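Local coordinates for ThermoDBP-single stranded DNA binding protein (PDB 3TEK) that probably binds single-stranded DNA, standing in for the canonical single-stranded DNA-binding protein in this thermophilic archaeon, at residues R10-E22 / V26-G38. Numbering follows the deposited sequence.
Sequences RGEVRSELITKGE and VLIRWNTGKTSAG
The carbonyl oxygen Arg29 O accepts the backbone N-H of Arg14 (N to O 2.9 Å), while Val13 CA brings a C-H to the same oxygen at 3.4 Å and a water adds a weak bond. It belongs to an antiparallel beta hairpin in which strand 13-20 forms one edge of the four-stranded sheet and strand 23-31 lies between it and strand 116-124. Arg14 and Arg29 are a hydrogen-bonded pair, closed by Arg29 N to Arg14 O at 2.7 Å; Glu16 and Leu27 form the next such pair. On the face carrying these four side chains the two arginines cross, and Arg29 CD sits over the centre of the Arg14 guanidinium, 3.7 Å from its plane. With CG between backbone N and carbonyl carbon (chi1 61°), the extended Glu16 chain runs beside Leu27, and its OE2 forms a salt bridge with Arg29 NH2, modelled at 2.5 Å, shorter than is usual; NH2 approaches on the anti side but 31° out of the carboxylate plane. The face with Val13, Ser15, Leu17, Ile28 and Trp30 packs toward helix 52-68: Val13 CG1 lies beside Ile28 CG2 at 3.9 Å, and Ser15 OG is hydrogen-bonded to Gln67 NE2 of that helix. Asn31 makes an Asx turn, its OD1 accepting the N-H of Gly33 from above the carbonyl plane, and Gly11 N is buried against Gly33 CA at 3.3 Å.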
ATOM      1  N   ARG A  10      -0.326  -6.492  12.413  1.00 54.19           N
ATOM      2  CA  ARG A  10       0.607  -7.126  11.415  1.00 69.59           C
ATOM      3  C   ARG A  10       1.535  -6.088  10.732  1.00 70.69           C
ATOM      4  O   ARG A  10       2.462  -5.552  11.359  1.00 61.99           O
ATOM      5  CB  ARG A  10      -0.186  -7.932  10.374  1.00 77.06           C
ATOM      6  CG  ARG A  10      -0.573  -9.343  10.820  1.00 81.91           C
ATOM      7  CD  ARG A  10       0.614 -10.309  10.746  1.00 83.65           C
ATOM      8  NE  ARG A  10       0.235 -11.691  11.066  1.00 80.69           N
ATOM      9  CZ  ARG A  10       0.206 -12.226  12.291  1.00 81.74           C
ATOM     10  NH1 ARG A  10       0.537 -11.511  13.366  1.00 81.11           N
ATOM     11  NH2 ARG A  10      -0.167 -13.492  12.444  1.00 81.57           N
ATOM     12  N   GLY A  11       1.300  -5.811   9.449  1.00 72.55           N
ATOM     13  CA  GLY A  11       2.127  -4.864   8.696  1.00 63.70           C
ATOM     14  C   GLY A  11       3.159  -5.596   7.833  1.00 71.22           C
ATOM     15  O   GLY A  11       4.357  -5.264   7.829  1.00 78.17           O
ATOM     16  N   GLU A  12       2.688  -6.589   7.085  1.00 61.42           N
ATOM     17  CA  GLU A  12       3.563  -7.564   6.403  1.00 55.88           C
ATOM     18  C   GLU A  12       3.756  -7.160   4.937  1.00 46.39           C
ATOM     19  O   GLU A  12       2.817  -6.625   4.332  1.00 50.55           O
ATOM     20  CB  GLU A  12       2.925  -8.949   6.419  1.00 58.13           C
ATOM     21  CG  GLU A  12       3.759 -10.081   5.852  1.00 66.36           C
ATOM     22  CD  GLU A  12       2.928 -11.315   5.540  1.00 82.44           C
ATOM     23  OE1 GLU A  12       1.682 -11.203   5.448  1.00 96.84           O
ATOM     24  OE2 GLU A  12       3.526 -12.404   5.382  1.00 82.63           O
ATOM     25  N   VAL A  13       4.952  -7.392   4.411  1.00 64.34           N
ATOM     26  CA  VAL A  13       5.250  -7.141   3.022  1.00 60.73           C
ATOM     27  C   VAL A  13       5.896  -8.374   2.431  1.00 57.45           C
ATOM     28  O   VAL A  13       6.846  -8.899   2.999  1.00 56.77           O
ATOM     29  CB  VAL A  13       6.221  -5.957   2.845  1.00 59.51           C
ATOM     30  CG1 VAL A  13       6.419  -5.659   1.349  1.00 58.20           C
ATOM     31  CG2 VAL A  13       5.708  -4.724   3.567  1.00 57.68           C
ATOM     32  N   ARG A  14       5.355  -8.854   1.314  1.00 54.87           N
ATOM     33  CA  ARG A  14       5.982  -9.933   0.549  1.00 56.14           C
ATOM     34  C   ARG A  14       6.117  -9.488  -0.914  1.00 50.89           C
ATOM     35  O   ARG A  14       5.282  -8.741  -1.397  1.00 46.98           O
ATOM     36  CB  ARG A  14       5.113 -11.195   0.612  1.00 63.48           C
ATOM     37  CG  ARG A  14       4.847 -11.755   2.007  1.00 71.83           C
ATOM     38  CD  ARG A  14       3.751 -12.848   1.968  1.00 81.60           C
ATOM     39  NE  ARG A  14       2.395 -12.286   1.830  1.00 90.64           N
ATOM     40  CZ  ARG A  14       1.309 -12.983   1.469  1.00 97.69           C
ATOM     41  NH1 ARG A  14       1.377 -14.288   1.183  1.00102.08           N
ATOM     42  NH2 ARG A  14       0.141 -12.360   1.375  1.00 98.57           N
ATOM     43  N   SER A  15       7.155  -9.967  -1.604  1.00 48.20           N
ATOM     44  CA  SER A  15       7.369  -9.633  -3.002  1.00 45.52           C
ATOM     45  C   SER A  15       7.964 -10.764  -3.852  1.00 47.50           C
ATOM     46  O   SER A  15       8.502 -11.754  -3.355  1.00 47.81           O
ATOM     47  CB  SER A  15       8.256  -8.402  -3.105  1.00 44.84           C
ATOM     48  OG  SER A  15       9.545  -8.652  -2.590  1.00 45.16           O
ATOM     49  N   GLU A  16       7.844 -10.607  -5.157  1.00 48.15           N
ATOM     50  CA  GLU A  16       8.554 -11.459  -6.106  1.00 48.90           C
ATOM     51  C   GLU A  16       8.703 -10.733  -7.428  1.00 47.64           C
ATOM     52  O   GLU A  16       8.013  -9.739  -7.699  1.00 45.93           O
ATOM     53  CB  GLU A  16       7.838 -12.797  -6.309  1.00 53.46           C
ATOM     54  CG  GLU A  16       6.422 -12.718  -6.861  1.00 54.56           C
ATOM     55  CD  GLU A  16       5.729 -14.066  -6.791  1.00 60.23           C
ATOM     56  OE1 GLU A  16       6.066 -14.961  -7.597  1.00 60.71           O
ATOM     57  OE2 GLU A  16       4.863 -14.235  -5.907  1.00 62.27           O
ATOM     58  N   LEU A  17       9.623 -11.226  -8.243  1.00 46.83           N
ATOM     59  CA  LEU A  17       9.815 -10.643  -9.554  1.00 47.49           C
ATOM     60  C   LEU A  17       8.866 -11.275 -10.564  1.00 46.45           C
ATOM     61  O   LEU A  17       8.477 -12.422 -10.447  1.00 48.31           O
ATOM     62  CB  LEU A  17      11.274 -10.775 -10.004  1.00 48.14           C
ATOM     63  CG  LEU A  17      12.233  -9.856  -9.225  1.00 50.75           C
ATOM     64  CD1 LEU A  17      13.677 -10.035  -9.673  1.00 51.48           C
ATOM     65  CD2 LEU A  17      11.851  -8.382  -9.341  1.00 48.66           C
ATOM     66  N   ILE A  18       8.503 -10.500 -11.562  1.00 45.90           N
ATOM     67  CA  ILE A  18       7.871 -11.050 -12.720  1.00 46.91           C
ATOM     68  C   ILE A  18       8.522 -10.469 -13.956  1.00 46.16           C
ATOM     69  O   ILE A  18       9.014  -9.346 -13.947  1.00 47.69           O
ATOM     70  CB  ILE A  18       6.362 -10.794 -12.709  1.00 50.71           C
ATOM     71  CG1 ILE A  18       6.034  -9.341 -12.767  1.00 49.31           C
ATOM     72  CG2 ILE A  18       5.699 -11.332 -11.384  1.00 51.20           C
ATOM     73  CD1 ILE A  18       4.555  -9.101 -12.186  1.00 52.59           C
ATOM     74  N   THR A  19       8.539 -11.239 -15.022  1.00 47.63           N
ATOM     75  CA  THR A  19       9.268 -10.869 -16.227  1.00 50.91           C
ATOM     76  C   THR A  19       8.295 -10.591 -17.363  1.00 50.64           C
ATOM     77  O   THR A  19       7.341 -11.347 -17.559  1.00 51.35           O
ATOM     78  CB  THR A  19      10.213 -11.960 -16.665  1.00 53.42           C
ATOM     79  OG1 THR A  19      11.236 -12.107 -15.686  1.00 58.34           O
ATOM     80  CG2 THR A  19      10.849 -11.605 -18.017  1.00 55.27           C
ATOM     81  N   LYS A  20       8.542  -9.475 -18.046  1.00 49.73           N
ATOM     82  CA  LYS A  20       7.774  -9.019 -19.182  1.00 50.60           C
ATOM     83  C   LYS A  20       8.812  -8.622 -20.215  1.00 50.83           C
ATOM     84  O   LYS A  20       9.401  -7.545 -20.139  1.00 49.68           O
ATOM     85  CB  LYS A  20       6.905  -7.824 -18.788  1.00 51.46           C
ATOM     86  CG  LYS A  20       6.104  -7.175 -19.899  1.00 54.75           C
ATOM     87  CD  LYS A  20       5.202  -6.082 -19.321  1.00 59.08           C
ATOM     88  CE  LYS A  20       4.955  -4.933 -20.258  1.00 62.40           C
ATOM     89  NZ  LYS A  20       5.037  -5.332 -21.678  1.00 64.02           N
ATOM     90  N   GLY A  21       9.054  -9.513 -21.169  1.00 54.08           N
ATOM     91  CA  GLY A  21      10.111  -9.303 -22.163  1.00 55.83           C
ATOM     92  C   GLY A  21      11.415  -9.240 -21.411  1.00 56.62           C
ATOM     93  O   GLY A  21      11.723 -10.150 -20.655  1.00 57.84           O
ATOM     94  N   GLU A  22      12.145  -8.140 -21.545  1.00 58.24           N
ATOM     95  CA  GLU A  22      13.404  -7.983 -20.810  1.00 63.64           C
ATOM     96  C   GLU A  22      13.246  -7.235 -19.493  1.00 61.80           C
ATOM     97  O   GLU A  22      14.214  -7.043 -18.773  1.00 62.90           O
ATOM     98  CB  GLU A  22      14.447  -7.293 -21.690  1.00 68.81           C
ATOM     99  CG  GLU A  22      14.817  -8.138 -22.895  1.00 71.96           C
ATOM    100  CD  GLU A  22      16.114  -7.723 -23.563  1.00 76.81           C
ATOM    101  OE1 GLU A  22      16.729  -6.714 -23.154  1.00 79.85           O
ATOM    102  OE2 GLU A  22      16.523  -8.428 -24.506  1.00 76.91           O
ATOM    103  N   VAL A  26       8.101  -5.802 -10.016  1.00 40.60           N
ATOM    104  CA  VAL A  26       8.001  -6.293  -8.657  1.00 39.57           C
ATOM    105  C   VAL A  26       6.541  -6.396  -8.274  1.00 39.01           C
ATOM    106  O   VAL A  26       5.833  -5.384  -8.207  1.00 40.18           O
ATOM    107  CB  VAL A  26       8.759  -5.395  -7.664  1.00 40.03           C
ATOM    108  CG1 VAL A  26       8.771  -6.041  -6.262  1.00 39.21           C
ATOM    109  CG2 VAL A  26      10.221  -5.139  -8.148  1.00 41.35           C
ATOM    110  N   LEU A  27       6.091  -7.633  -8.057  1.00 39.58           N
ATOM    111  CA  LEU A  27       4.775  -7.879  -7.454  1.00 40.69           C
ATOM    112  C   LEU A  27       4.886  -7.749  -5.938  1.00 41.28           C
ATOM    113  O   LEU A  27       5.679  -8.447  -5.322  1.00 41.40           O
ATOM    114  CB  LEU A  27       4.263  -9.261  -7.836  1.00 42.05           C
ATOM    115  CG  LEU A  27       2.919  -9.722  -7.280  1.00 44.31           C
ATOM    116  CD1 LEU A  27       1.798  -8.743  -7.597  1.00 45.22           C
ATOM    117  CD2 LEU A  27       2.592 -11.075  -7.843  1.00 46.62           C
ATOM    118  N   ILE A  28       4.109  -6.844  -5.345  1.00 41.71           N
ATOM    119  CA  ILE A  28       4.181  -6.619  -3.920  1.00 43.00           C
ATOM    120  C   ILE A  28       2.835  -6.944  -3.269  1.00 46.98           C
ATOM    121  O   ILE A  28       1.787  -6.437  -3.674  1.00 48.27           O
ATOM    122  CB  ILE A  28       4.548  -5.189  -3.595  1.00 42.99           C
ATOM    123  CG1 ILE A  28       5.880  -4.804  -4.256  1.00 41.62           C
ATOM    124  CG2 ILE A  28       4.617  -4.984  -2.083  1.00 43.93           C
ATOM    125  CD1 ILE A  28       6.283  -3.416  -3.942  1.00 43.21           C
ATOM    126  N   ARG A  29       2.891  -7.799  -2.253  1.00 48.50           N
ATOM    127  CA  ARG A  29       1.750  -8.105  -1.421  1.00 52.45           C
ATOM    128  C   ARG A  29       1.938  -7.331  -0.137  1.00 50.38           C
ATOM    129  O   ARG A  29       2.914  -7.546   0.575  1.00 50.40           O
ATOM    130  CB  ARG A  29       1.668  -9.604  -1.130  1.00 58.11           C
ATOM    131  CG  ARG A  29       1.419 -10.441  -2.378  1.00 66.60           C
ATOM    132  CD  ARG A  29       1.569 -11.936  -2.155  1.00 74.24           C
ATOM    133  NE  ARG A  29       1.609 -12.615  -3.454  1.00 80.99           N
ATOM    134  CZ  ARG A  29       2.611 -13.357  -3.936  1.00 85.36           C
ATOM    135  NH1 ARG A  29       3.711 -13.598  -3.224  1.00 89.34           N
ATOM    136  NH2 ARG A  29       2.491 -13.898  -5.148  1.00 85.02           N
ATOM    137  N   TRP A  30       0.993  -6.445   0.165  1.00 49.12           N
ATOM    138  CA  TRP A  30       1.157  -5.504   1.256  1.00 50.17           C
ATOM    139  C   TRP A  30      -0.029  -5.533   2.212  1.00 49.10           C
ATOM    140  O   TRP A  30      -1.160  -5.319   1.805  1.00 47.04           O
ATOM    141  CB  TRP A  30       1.360  -4.108   0.658  1.00 51.64           C
ATOM    142  CG  TRP A  30       1.392  -2.974   1.636  1.00 52.87           C
ATOM    143  CD1 TRP A  30       1.993  -2.957   2.854  1.00 55.83           C
ATOM    144  CD2 TRP A  30       0.795  -1.683   1.465  1.00 53.02           C
ATOM    145  NE1 TRP A  30       1.816  -1.742   3.454  1.00 55.47           N
ATOM    146  CE2 TRP A  30       1.078  -0.938   2.630  1.00 53.97           C
ATOM    147  CE3 TRP A  30       0.035  -1.094   0.457  1.00 51.04           C
ATOM    148  CZ2 TRP A  30       0.643   0.378   2.808  1.00 52.33           C
ATOM    149  CZ3 TRP A  30      -0.399   0.216   0.634  1.00 52.86           C
ATOM    150  CH2 TRP A  30      -0.086   0.938   1.802  1.00 51.98           C
ATOM    151  N   ASN A  31       0.229  -5.835   3.476  1.00 51.57           N
ATOM    152  CA  ASN A  31      -0.799  -5.698   4.512  1.00 52.01           C
ATOM    153  C   ASN A  31      -0.464  -4.507   5.364  1.00 49.90           C
ATOM    154  O   ASN A  31       0.628  -4.407   5.865  1.00 49.91           O
ATOM    155  CB  ASN A  31      -0.926  -6.954   5.388  1.00 57.12           C
ATOM    156  CG  ASN A  31      -2.156  -6.903   6.354  1.00 60.08           C
ATOM    157  OD1 ASN A  31      -2.593  -5.828   6.795  1.00 59.23           O
ATOM    158  ND2 ASN A  31      -2.705  -8.077   6.679  1.00 66.19           N
ATOM    159  N   THR A  32      -1.433  -3.611   5.534  1.00 48.98           N
ATOM    160  CA  THR A  32      -1.234  -2.357   6.255  1.00 48.22           C
ATOM    161  C   THR A  32      -0.934  -2.571   7.714  1.00 49.71           C
ATOM    162  O   THR A  32      -0.336  -1.711   8.372  1.00 51.29           O
ATOM    163  CB  THR A  32      -2.522  -1.498   6.239  1.00 48.89           C
ATOM    164  OG1 THR A  32      -3.573  -2.194   6.929  1.00 46.39           O
ATOM    165  CG2 THR A  32      -2.946  -1.199   4.801  1.00 47.49           C
ATOM    166  N   GLY A  33      -1.413  -3.696   8.230  1.00 52.07           N
ATOM    167  CA  GLY A  33      -1.434  -3.935   9.641  1.00 53.25           C
ATOM    168  C   GLY A  33      -2.709  -3.414  10.239  1.00 55.35           C
ATOM    169  O   GLY A  33      -3.536  -2.748   9.578  1.00 51.89           O
ATOM    170  N   LYS A  34      -2.868  -3.765  11.505  1.00 57.26           N
ATOM    171  CA  LYS A  34      -4.044  -3.433  12.299  1.00 59.16           C
ATOM    172  C   LYS A  34      -4.014  -1.927  12.537  1.00 58.50           C
ATOM    173  O   LYS A  34      -3.054  -1.406  13.109  1.00 61.58           O
ATOM    174  CB  LYS A  34      -3.976  -4.224  13.623  1.00 61.66           C
ATOM    175  CG  LYS A  34      -5.232  -4.280  14.491  1.00 65.35           C
ATOM    176  CD  LYS A  34      -5.047  -5.397  15.548  1.00 67.77           C
ATOM    177  CE  LYS A  34      -5.901  -5.233  16.781  1.00 70.14           C
ATOM    178  NZ  LYS A  34      -5.445  -6.202  17.816  1.00 71.26           N
ATOM    179  N   THR A  35      -5.047  -1.222  12.099  1.00 54.19           N
ATOM    180  CA  THR A  35      -5.020   0.240  12.138  1.00 53.23           C
ATOM    181  C   THR A  35      -6.441   0.811  12.142  1.00 52.81           C
ATOM    182  O   THR A  35      -7.405   0.065  12.227  1.00 53.52           O
ATOM    183  CB  THR A  35      -4.216   0.807  10.959  1.00 52.53           C
ATOM    184  OG1 THR A  35      -4.096   2.230  11.089  1.00 53.09           O
ATOM    185  CG2 THR A  35      -4.870   0.468   9.635  1.00 48.90           C
ATOM    186  N   SER A  36      -6.558   2.124  12.067  1.00 52.84           N
ATOM    187  CA  SER A  36      -7.861   2.773  11.995  1.00 54.71           C
ATOM    188  C   SER A  36      -7.775   3.736  10.848  1.00 54.24           C
ATOM    189  O   SER A  36      -6.657   4.006  10.362  1.00 51.31           O
ATOM    190  CB  SER A  36      -8.175   3.541  13.283  1.00 59.16           C
ATOM    191  OG  SER A  36      -7.239   4.592  13.494  1.00 60.74           O
ATOM    192  N   ALA A  37      -8.943   4.233  10.419  1.00 52.76           N
ATOM    193  CA  ALA A  37      -9.051   5.201   9.309  1.00 54.16           C
ATOM    194  C   ALA A  37      -8.285   6.492   9.586  1.00 55.98           C
ATOM    195  O   ALA A  37      -7.527   6.962   8.742  1.00 56.44           O
ATOM    196  CB  ALA A  37     -10.516   5.523   8.993  1.00 54.95           C
ATOM    197  N   GLY A  38      -8.471   7.053  10.777  1.00 58.61           N
ATOM    198  CA  GLY A  38      -7.730   8.229  11.192  1.00 58.46           C
ATOM    199  C   GLY A  38      -6.216   8.052  11.086  1.00 60.98           C
ATOM    200  O   GLY A  38      -5.513   8.950  10.614  1.00 61.68           O
TER
HETATM  201  O   HOH W   1       1.430  -9.593   2.781  1.00 56.70           O